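Local coordinates for uncharacterized protein (Staphylococcus aureus subsp. aureus, PDB 3H04) that is of unknown function but, as a probable member of the alpha/beta hydrolase superfamily, may act as a serine esterase, at residues G30-I35 against Y60-L65; D81-F86 against L111-D116; C96-F101 against R117-V122. All blocks are in the same frame, centred on the assembly; numbering follows the deposited sequence.

Interaction 1 (G30-I35 against Y60-L65); sequences GVIVYI and YDLIQL
Ile32 and Leu62 form the apolar centre on one face of this pair of strands. With Leu62 CG anti to its backbone N (chi1 -176°), CD1 swings toward 30-35 and meets Ile32 CG2 at 3.7 Å. The same methyl also reaches Tyr34 CB, at 3.9 Å, so one leucine branch serves two residues of the neighbouring strand. Ile32 directs its other branch back along the sheet, where CD1 presses on Tyr60 CB at 3.4 Å. On the other face, Phe86 and Ile89 of helix 75-91 cover Val33 and Ile63, while Val31 meets Tyr93 and Ile98. Toward the C-terminal end, Leu65 takes the crowded first torsion (chi1 71°), which places CD2 obliquely against Val33 CG1 at 3.6 Å, while its CG lies alongside Ile35 CG1.

Between these layers the backbones exchange parallel-sheet bonds. Ile32 grips the other strand twice, its N donating to Asp61 O at 2.8 Å and its O accepting from Ile63 N at 2.8 Å, both nearly straight. Tyr34 repeats the pattern with Ile63 O and Leu65 N, and a water donates to both Tyr34 O (2.9 Å) and Leu65 O, bridging the strands at this end.

The polar groups lie at the margins. Gln64 NE2 approaches Tyr34 CD2 obliquely, at 3.8 Å, but is tied to Ala45 O, and Tyr34 OH bonds to Asp47 and Arg103. The buried Asp61 carboxylate is well satisfied: OD2 by a salt bridge to Lys22 and a hydrogen bond from Tyr93, OD1 by Ala23 N and Thr28. The segment axes, 24° from parallel, show the ordinary twist of a parallel sheet; strand 30-35, helix 50-56 and strand 60-65 make up a beta-alpha-beta unit inside an alpha/beta hydrolase-type sheet.

Interaction 2 (D81-F86 against L111-D116); sequences DVYASF and LLIARD
Tyr83 keeps CG beside its backbone N and anti to the carbonyl carbon (chi1 -70°), and this sends the long ring across from helix 75-91 to helix 105-116. Phe86, one turn further on, has CG anti to its N instead (chi1 -176°), which turns its ring broadside to the same helix. Ile113 answers both: its CG1 lies beside the backbone N and its CG2 is anti to it, so the two branches diverge toward different partners.

CG2 stands over the middle of the Phe86 ring, 3.8 Å from the centroid and almost exactly on the ring normal, a well-centred CH-pi contact. At the end of the other branch, Ile113 CD1 meets Val82 CG1 at 3.6 Å. Tyr83 slides past Ile113 in the opposite direction, its CE1 coming to 3.9 Å from Ile113 CG1 before the hydroxyl arrives beside Leu112 and Asp116.

There the chemistry becomes polar. Tyr83 OH donates to Asp116 OD2 over a very short 2.4 Å, along the anti lone pair; OD2 sits at the edge of the ring, near its plane, while the carboxylate is turned steeply against the ring. The syn lone pair of the same OD2 takes Arg115 NH2 at 3.1 Å, while Arg115 NE bonds OD1 at 2.9 Å from above the carboxylate plane. Arginine thus grips aspartate side-on, and this neighbouring positive charge would tend to keep the carboxylate ionised. Arg115 is itself anchored through NH1 and NH2 to the carbonyls of Ser197 and Lys198.

The axes remain 10.8 Å apart and cross at 63°, so large side chains rather than close backbones bridge the helices. Both pack on strands 30-35 and 98-103, the helical layer over one face of an alpha/beta hydrolase-type sheet.

Interaction 3 (C96-F101 against R117-V122); sequences CPIFTF and RDIDGV
Arg117 leaves the helical conformation at the end of helix 105-116, and the chain then returns to the sheet as the last step of the beta-alpha-beta unit made by strand 98-103, that helix and strand 121-125. The Arg117 side chain turns back to helix 75-91, with a salt bridge to Asp87, and Asp118 O accepts from Gln90 on the same helix. Contact with 96-101 therefore begins in earnest at Ile119. Its CG1 takes the crowded position between N and the carbonyl carbon (chi1 73°), which carries CD1 crosswise to Thr100 OG1 at 3.4 Å, while CG2 sits 4.1 Å from Ile98 CG2.

Asp120 supplies the strongest polar link. Its N donates to Ile98 O at 2.8 Å, nearly along the C=O axis. With CG beside its own N (chi1 -57°), the carboxylate folds back so that OD2 receives Ile98 N at 2.8 Å through the anti lone pair, nearly straight at 170°. The side chain thus takes the place of a backbone carbonyl just where strand 98-103 starts, so the N-H and the C=O of Ile98 are both held by one residue. Asp120 CB also rests against Phe99 CE1, 3.7 Å away, the two side chains crossing at about a right angle.

At Gly121 the Phe99 ring comes close to the bare backbone, with CD1 3.4 Å from Gly121 N; beyond it, the ring packs on helix 256-273. Gly121 O accepts from Thr100 N at 3.2 Å and also faces the CA-H of Phe99. The pairing becomes regular at Val122, opposite Thr100 in a parallel bridge. Thr100 OG1 bonds back to Ser110 O in the connecting helix, and the same oxygen lies 3.5 Å from Val122 CG2, the two side chains running alongside each other.

Interactions 1 and 3 belong to one sheet: strands 30-35 and 98-103 are neighbours, and Val33 N to Phe99 O, at 2.7 Å, is a probable hydrogen bond between them. Interaction 1 is wholly buried and rests on regular backbone pairing, whereas interaction 3, at a strand's beginning, borrows a carboxylate and is partly open. Interaction 2 adds the helices above, apolar beneath and charged where it nears the surface. Phe86 joins all three, its CE1 meeting Val33 CG2 and its CZ lying 3.4 Å from Ile119 CG2. Along the chain, interaction 1 closes first, while 81-86/111-116 and 96-101/117-122 alternate, interlocking helix and strand.

Interaction 1 (G30-I35 against Y60-L65)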
loop_
_atom_site.group_PDB
_atom_site.type_symbol
_atom_site.label_atom_id
_atom_site.label_comp_id
_atom_site.label_asym_id
_atom_site.label_seq_id
_atom_site.Cartn_x
_atom_site.Cartn_y
_atom_site.Cartn_z
ATOM N N GLY A 30 -4.264 18.881 5.775
ATOM C CA GLY A 30 -3.319 17.788 6.000
ATOM C C GLY A 30 -2.737 17.204 4.715
ATOM O O GLY A 30 -3.118 17.569 3.615
ATOM N N VAL A 31 -1.811 16.277 4.879
ATOM C CA VAL A 31 -1.167 15.638 3.763
ATOM C C VAL A 31 -1.451 14.149 3.885
ATOM O O VAL A 31 -1.285 13.547 4.965
ATOM C CB VAL A 31 0.362 15.932 3.766
ATOM C CG1 VAL A 31 0.956 15.641 5.115
ATOM C CG2 VAL A 31 1.109 15.077 2.742
ATOM N N ILE A 32 -1.909 13.592 2.772
ATOM C CA ILE A 32 -2.167 12.176 2.635
ATOM C C ILE A 32 -1.041 11.624 1.751
ATOM O O ILE A 32 -0.984 11.930 0.565
ATOM C CB ILE A 32 -3.509 11.920 1.942
ATOM C CG1 ILE A 32 -4.659 12.568 2.713
ATOM C CG2 ILE A 32 -3.745 10.366 1.800
ATOM C CD1 ILE A 32 -5.937 12.739 1.888
ATOM N N VAL A 33 -0.203 10.775 2.324
ATOM C CA VAL A 33 0.832 10.076 1.573
ATOM C C VAL A 33 0.306 8.751 1.064
ATOM O O VAL A 33 0.065 7.831 1.846
ATOM C CB VAL A 33 2.085 9.810 2.446
ATOM C CG1 VAL A 33 3.196 9.129 1.585
ATOM C CG2 VAL A 33 2.576 11.149 3.122
ATOM N N TYR A 34 0.168 8.653 -0.259
ATOM C CA TYR A 34 -0.485 7.531 -0.897
ATOM C C TYR A 34 0.533 6.503 -1.396
ATOM O O TYR A 34 1.471 6.860 -2.096
ATOM C CB TYR A 34 -1.376 7.985 -2.044
ATOM C CG TYR A 34 -1.876 6.822 -2.863
ATOM C CD1 TYR A 34 -2.814 5.944 -2.341
ATOM C CD2 TYR A 34 -1.391 6.584 -4.159
ATOM C CE1 TYR A 34 -3.240 4.849 -3.046
ATOM C CE2 TYR A 34 -1.825 5.509 -4.875
ATOM C CZ TYR A 34 -2.774 4.640 -4.322
ATOM O OH TYR A 34 -3.214 3.526 -5.005
ATOM N N ILE A 35 0.305 5.227 -1.034
ATOM C CA ILE A 35 1.178 4.147 -1.440
ATOM C C ILE A 35 0.347 3.116 -2.181
ATOM O O ILE A 35 -0.583 2.471 -1.603
ATOM C CB ILE A 35 1.928 3.541 -0.235
ATOM C CG1 ILE A 35 2.556 4.647 0.614
ATOM C CG2 ILE A 35 2.960 2.507 -0.731
ATOM C CD1 ILE A 35 3.525 4.183 1.663
ATOM N N TYR A 60 -7.271 18.222 1.454
ATOM C CA TYR A 60 -6.007 17.577 1.787
ATOM C C TYR A 60 -5.067 17.586 0.583
ATOM O O TYR A 60 -5.513 17.531 -0.569
ATOM C CB TYR A 60 -6.262 16.140 2.286
ATOM C CG TYR A 60 -7.055 16.148 3.568
ATOM C CD1 TYR A 60 -6.424 16.289 4.806
ATOM C CD2 TYR A 60 -8.431 16.105 3.553
ATOM C CE1 TYR A 60 -7.146 16.351 5.988
ATOM C CE2 TYR A 60 -9.145 16.145 4.708
ATOM C CZ TYR A 60 -8.509 16.281 5.932
ATOM O OH TYR A 60 -9.265 16.358 7.093
ATOM N N ASP A 61 -3.763 17.670 0.830
ATOM C CA ASP A 61 -2.799 17.375 -0.251
ATOM C C ASP A 61 -2.661 15.871 -0.357
ATOM O O ASP A 61 -2.736 15.170 0.666
ATOM C CB ASP A 61 -1.414 17.967 0.044
ATOM C CG ASP A 61 -1.387 19.494 -0.061
ATOM O OD1 ASP A 61 -2.466 20.118 -0.188
ATOM O OD2 ASP A 61 -0.271 20.037 -0.006
ATOM N N LEU A 62 -2.466 15.394 -1.590
ATOM C CA LEU A 62 -2.292 13.988 -1.897
ATOM C C LEU A 62 -0.916 13.810 -2.531
ATOM O O LEU A 62 -0.632 14.422 -3.542
ATOM C CB LEU A 62 -3.382 13.475 -2.853
ATOM C CG LEU A 62 -3.301 11.970 -3.134
ATOM C CD1 LEU A 62 -3.513 11.190 -1.831
ATOM C CD2 LEU A 62 -4.344 11.589 -4.181
ATOM N N ILE A 63 -0.068 13.005 -1.906
ATOM C CA ILE A 63 1.298 12.801 -2.393
ATOM C C ILE A 63 1.486 11.348 -2.807
ATOM O O ILE A 63 1.392 10.475 -1.970
ATOM C CB ILE A 63 2.303 13.165 -1.331
ATOM C CG1 ILE A 63 2.034 14.574 -0.821
ATOM C CG2 ILE A 63 3.736 13.082 -1.928
ATOM C CD1 ILE A 63 1.289 14.709 0.502
ATOM N N GLN A 64 1.738 11.079 -4.080
ATOM C CA GLN A 64 1.796 9.702 -4.555
ATOM C C GLN A 64 3.240 9.226 -4.637
ATOM O O GLN A 64 3.998 9.718 -5.482
ATOM C CB GLN A 64 1.014 9.621 -5.869
ATOM C CG GLN A 64 -0.385 10.089 -5.552
ATOM C CD GLN A 64 -1.351 10.078 -6.671
ATOM O OE1 GLN A 64 -1.831 11.142 -7.046
ATOM N NE2 GLN A 64 -1.735 8.885 -7.155
ATOM N N LEU A 65 3.662 8.359 -3.729
ATOM C CA LEU A 65 5.083 8.019 -3.692
ATOM C C LEU A 65 5.436 6.801 -4.483
ATOM O O LEU A 65 4.582 6.026 -4.843
ATOM C CB LEU A 65 5.678 7.906 -2.266
ATOM C CG LEU A 65 5.387 6.813 -1.280
ATOM C CD1 LEU A 65 5.920 5.462 -1.669
ATOM C CD2 LEU A 65 5.956 7.284 0.161
HETATM O O HOH W 1 1.848 5.372 -4.594
#

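Interaction 2 (D81-F86 against L111-D116)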
loop_
_atom_site.group_PDB
_atom_site.type_symbol
_atom_site.label_atom_id
_atom_site.label_comp_id
_atom_site.label_asym_id
_atom_site.label_seq_id
_atom_site.Cartn_x
_atom_site.Cartn_y
_atom_site.Cartn_z
ATOM N N ASP A 81 13.276 2.681 0.518
ATOM C CA ASP A 81 12.759 3.676 -0.446
ATOM C C ASP A 81 11.532 4.398 0.103
ATOM O O ASP A 81 11.376 5.603 -0.034
ATOM C CB ASP A 81 12.377 2.984 -1.796
ATOM C CG ASP A 81 13.594 2.603 -2.672
ATOM O OD1 ASP A 81 14.763 2.911 -2.304
ATOM O OD2 ASP A 81 13.362 1.993 -3.768
ATOM N N VAL A 82 10.586 3.628 0.636
ATOM C CA VAL A 82 9.364 4.176 1.197
ATOM C C VAL A 82 9.670 5.208 2.325
ATOM O O VAL A 82 9.137 6.315 2.343
ATOM C CB VAL A 82 8.452 3.005 1.701
ATOM C CG1 VAL A 82 7.353 3.537 2.619
ATOM C CG2 VAL A 82 7.877 2.217 0.469
ATOM N N TYR A 83 10.547 4.849 3.251
ATOM C CA TYR A 83 10.890 5.744 4.357
ATOM C C TYR A 83 11.714 6.958 3.877
ATOM O O TYR A 83 11.571 8.037 4.416
ATOM C CB TYR A 83 11.639 4.975 5.449
ATOM C CG TYR A 83 10.847 3.955 6.273
ATOM C CD1 TYR A 83 9.592 3.489 5.885
ATOM C CD2 TYR A 83 11.406 3.422 7.441
ATOM C CE1 TYR A 83 8.895 2.553 6.684
ATOM C CE2 TYR A 83 10.761 2.485 8.195
ATOM C CZ TYR A 83 9.498 2.070 7.841
ATOM O OH TYR A 83 8.861 1.146 8.599
ATOM N N ALA A 84 12.559 6.791 2.854
ATOM C CA ALA A 84 13.319 7.940 2.305
ATOM C C ALA A 84 12.318 8.897 1.638
ATOM O O ALA A 84 12.410 10.087 1.814
ATOM C CB ALA A 84 14.384 7.505 1.320
ATOM N N SER A 85 11.311 8.362 0.948
ATOM C CA SER A 85 10.319 9.210 0.298
ATOM C C SER A 85 9.414 9.829 1.359
ATOM O O SER A 85 9.177 11.052 1.357
ATOM C CB SER A 85 9.517 8.445 -0.767
ATOM O OG SER A 85 10.404 7.895 -1.757
ATOM N N PHE A 86 8.943 9.003 2.293
ATOM C CA PHE A 86 8.146 9.537 3.383
ATOM C C PHE A 86 8.834 10.695 4.108
ATOM O O PHE A 86 8.191 11.714 4.337
ATOM C CB PHE A 86 7.700 8.494 4.401
ATOM C CG PHE A 86 6.794 9.083 5.456
ATOM C CD1 PHE A 86 5.473 9.382 5.155
ATOM C CD2 PHE A 86 7.297 9.440 6.699
ATOM C CE1 PHE A 86 4.624 9.948 6.111
ATOM C CE2 PHE A 86 6.448 10.043 7.667
ATOM C CZ PHE A 86 5.112 10.279 7.359
ATOM N N LEU A 111 1.226 1.049 7.047
ATOM C CA LEU A 111 1.203 0.668 8.450
ATOM C C LEU A 111 2.596 0.600 9.043
ATOM O O LEU A 111 2.744 0.934 10.230
ATOM C CB LEU A 111 0.470 -0.644 8.654
ATOM C CG LEU A 111 -1.066 -0.577 8.482
ATOM C CD1 LEU A 111 -1.562 -1.989 8.070
ATOM C CD2 LEU A 111 -1.754 -0.077 9.762
ATOM N N LEU A 112 3.603 0.147 8.265
ATOM C CA LEU A 112 5.011 0.176 8.756
ATOM C C LEU A 112 5.456 1.618 9.082
ATOM O O LEU A 112 6.112 1.912 10.150
ATOM C CB LEU A 112 5.971 -0.480 7.758
ATOM C CG LEU A 112 5.778 -2.000 7.508
ATOM C CD1 LEU A 112 6.813 -2.590 6.510
ATOM C CD2 LEU A 112 5.832 -2.764 8.868
ATOM N N ILE A 113 5.119 2.530 8.178
ATOM C CA ILE A 113 5.393 3.948 8.406
ATOM C C ILE A 113 4.711 4.393 9.729
ATOM O O ILE A 113 5.356 4.988 10.595
ATOM C CB ILE A 113 4.894 4.854 7.284
ATOM C CG1 ILE A 113 5.751 4.734 5.993
ATOM C CG2 ILE A 113 4.956 6.325 7.795
ATOM C CD1 ILE A 113 5.115 5.375 4.727
ATOM N N ALA A 114 3.435 4.058 9.897
ATOM C CA ALA A 114 2.710 4.368 11.128
ATOM C C ALA A 114 3.369 3.831 12.407
ATOM O O ALA A 114 3.249 4.457 13.446
ATOM C CB ALA A 114 1.200 3.909 11.042
ATOM N N ARG A 115 4.060 2.694 12.336
ATOM C CA ARG A 115 4.776 2.188 13.499
ATOM C C ARG A 115 6.090 2.947 13.714
ATOM O O ARG A 115 6.467 3.213 14.845
ATOM C CB ARG A 115 5.047 0.681 13.338
ATOM C CG ARG A 115 5.738 0.021 14.532
ATOM C CD ARG A 115 6.318 -1.336 14.177
ATOM N NE ARG A 115 7.313 -1.260 13.098
ATOM C CZ ARG A 115 7.759 -2.314 12.442
ATOM N NH1 ARG A 115 7.334 -3.534 12.794
ATOM N NH2 ARG A 115 8.637 -2.176 11.476
ATOM N N ASP A 116 6.794 3.278 12.626
ATOM C CA ASP A 116 8.182 3.750 12.715
ATOM C C ASP A 116 8.368 5.277 12.623
ATOM O O ASP A 116 9.491 5.772 12.674
ATOM C CB ASP A 116 9.024 3.044 11.644
ATOM C CG ASP A 116 9.141 1.549 11.895
ATOM O OD1 ASP A 116 8.945 1.107 13.049
ATOM O OD2 ASP A 116 9.432 0.804 10.955
#

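Interaction 3 (C96-F101 against R117-V122)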
loop_
_atom_site.group_PDB
_atom_site.type_symbol
_atom_site.label_atom_id
_atom_site.label_comp_id
_atom_site.label_asym_id
_atom_site.label_seq_id
_atom_site.Cartn_x
_atom_site.Cartn_y
_atom_site.Cartn_z
ATOM N N CYS A 96 2.134 20.184 9.998
ATOM C CA CYS A 96 0.860 19.884 9.365
ATOM C C CYS A 96 0.442 18.399 9.592
ATOM O O CYS A 96 1.308 17.537 9.695
ATOM C CB CYS A 96 0.989 20.292 7.890
ATOM S SG CYS A 96 -0.332 19.726 6.852
ATOM N N PRO A 97 -0.871 18.109 9.733
ATOM C CA PRO A 97 -1.262 16.711 9.943
ATOM C C PRO A 97 -0.854 15.866 8.761
ATOM O O PRO A 97 -0.950 16.329 7.638
ATOM C CB PRO A 97 -2.789 16.781 10.039
ATOM C CG PRO A 97 -3.034 18.207 10.630
ATOM C CD PRO A 97 -2.026 19.018 9.864
ATOM N N ILE A 98 -0.408 14.646 9.019
ATOM C CA ILE A 98 0.044 13.752 7.951
ATOM C C ILE A 98 -0.550 12.342 8.148
ATOM O O ILE A 98 -0.621 11.834 9.280
ATOM C CB ILE A 98 1.604 13.806 7.838
ATOM C CG1 ILE A 98 2.115 13.074 6.605
ATOM C CG2 ILE A 98 2.281 13.323 9.115
ATOM C CD1 ILE A 98 3.569 13.483 6.213
ATOM N N PHE A 99 -0.989 11.746 7.033
ATOM C CA PHE A 99 -1.589 10.434 6.997
ATOM C C PHE A 99 -0.949 9.544 5.923
ATOM O O PHE A 99 -0.481 10.041 4.885
ATOM C CB PHE A 99 -3.079 10.587 6.669
ATOM C CG PHE A 99 -3.798 11.539 7.601
ATOM C CD1 PHE A 99 -4.318 11.080 8.784
ATOM C CD2 PHE A 99 -3.893 12.896 7.307
ATOM C CE1 PHE A 99 -4.958 11.945 9.657
ATOM C CE2 PHE A 99 -4.505 13.742 8.161
ATOM C CZ PHE A 99 -5.060 13.269 9.327
ATOM N N THR A 100 -1.016 8.239 6.146
ATOM C CA THR A 100 -0.646 7.262 5.106
ATOM C C THR A 100 -1.918 6.574 4.625
ATOM O O THR A 100 -2.845 6.290 5.406
ATOM C CB THR A 100 0.421 6.277 5.574
ATOM O OG1 THR A 100 -0.005 5.577 6.769
ATOM C CG2 THR A 100 1.767 7.044 5.863
ATOM N N PHE A 101 -1.992 6.377 3.322
ATOM C CA PHE A 101 -3.139 5.779 2.661
ATOM C C PHE A 101 -2.526 4.786 1.726
ATOM O O PHE A 101 -1.791 5.198 0.830
ATOM C CB PHE A 101 -3.950 6.841 1.909
ATOM C CG PHE A 101 -4.982 6.271 0.963
ATOM C CD1 PHE A 101 -5.531 5.026 1.182
ATOM C CD2 PHE A 101 -5.379 6.992 -0.156
ATOM C CE1 PHE A 101 -6.515 4.499 0.346
ATOM C CE2 PHE A 101 -6.332 6.464 -1.040
ATOM C CZ PHE A 101 -6.917 5.234 -0.783
ATOM N N ARG A 117 7.278 5.998 12.414
ATOM C CA ARG A 117 7.311 7.447 12.315
ATOM C C ARG A 117 6.111 7.905 13.112
ATOM O O ARG A 117 5.289 7.078 13.496
ATOM C CB ARG A 117 7.164 7.884 10.882
ATOM C CG ARG A 117 8.334 7.459 9.937
ATOM C CD ARG A 117 9.608 8.170 10.348
ATOM N NE ARG A 117 10.738 7.907 9.464
ATOM C CZ ARG A 117 11.571 6.878 9.582
ATOM N NH1 ARG A 117 11.414 5.991 10.563
ATOM N NH2 ARG A 117 12.586 6.732 8.721
ATOM N N ASP A 118 5.967 9.201 13.311
ATOM C CA ASP A 118 4.860 9.717 14.072
ATOM C C ASP A 118 3.894 10.391 13.119
ATOM O O ASP A 118 4.217 11.424 12.545
ATOM C CB ASP A 118 5.379 10.694 15.139
ATOM C CG ASP A 118 6.115 9.976 16.264
ATOM O OD1 ASP A 118 5.613 8.908 16.733
ATOM O OD2 ASP A 118 7.221 10.449 16.640
ATOM N N ILE A 119 2.744 9.764 12.880
ATOM C CA ILE A 119 1.739 10.303 11.947
ATOM C C ILE A 119 0.371 10.360 12.599
ATOM O O ILE A 119 0.178 9.811 13.673
ATOM C CB ILE A 119 1.686 9.484 10.620
ATOM C CG1 ILE A 119 1.029 8.131 10.800
ATOM C CG2 ILE A 119 3.129 9.366 10.005
ATOM C CD1 ILE A 119 1.002 7.307 9.539
ATOM N N ASP A 120 -0.602 10.963 11.927
ATOM C CA ASP A 120 -1.918 11.227 12.558
ATOM C C ASP A 120 -3.016 10.214 12.272
ATOM O O ASP A 120 -4.066 10.204 12.922
ATOM C CB ASP A 120 -2.352 12.627 12.166
ATOM C CG ASP A 120 -1.319 13.636 12.580
ATOM O OD1 ASP A 120 -1.313 13.939 13.763
ATOM O OD2 ASP A 120 -0.455 14.043 11.772
ATOM N N GLY A 121 -2.766 9.336 11.315
ATOM C CA GLY A 121 -3.725 8.295 10.979
ATOM C C GLY A 121 -3.313 7.487 9.780
ATOM O O GLY A 121 -2.430 7.887 9.030
ATOM N N VAL A 122 -3.988 6.347 9.592
ATOM C CA VAL A 122 -3.713 5.446 8.486
ATOM C C VAL A 122 -5.008 5.017 7.843
ATOM O O VAL A 122 -5.990 4.698 8.565
ATOM C CB VAL A 122 -3.011 4.107 8.955
ATOM C CG1 VAL A 122 -2.825 3.148 7.722
ATOM C CG2 VAL A 122 -1.664 4.414 9.602
#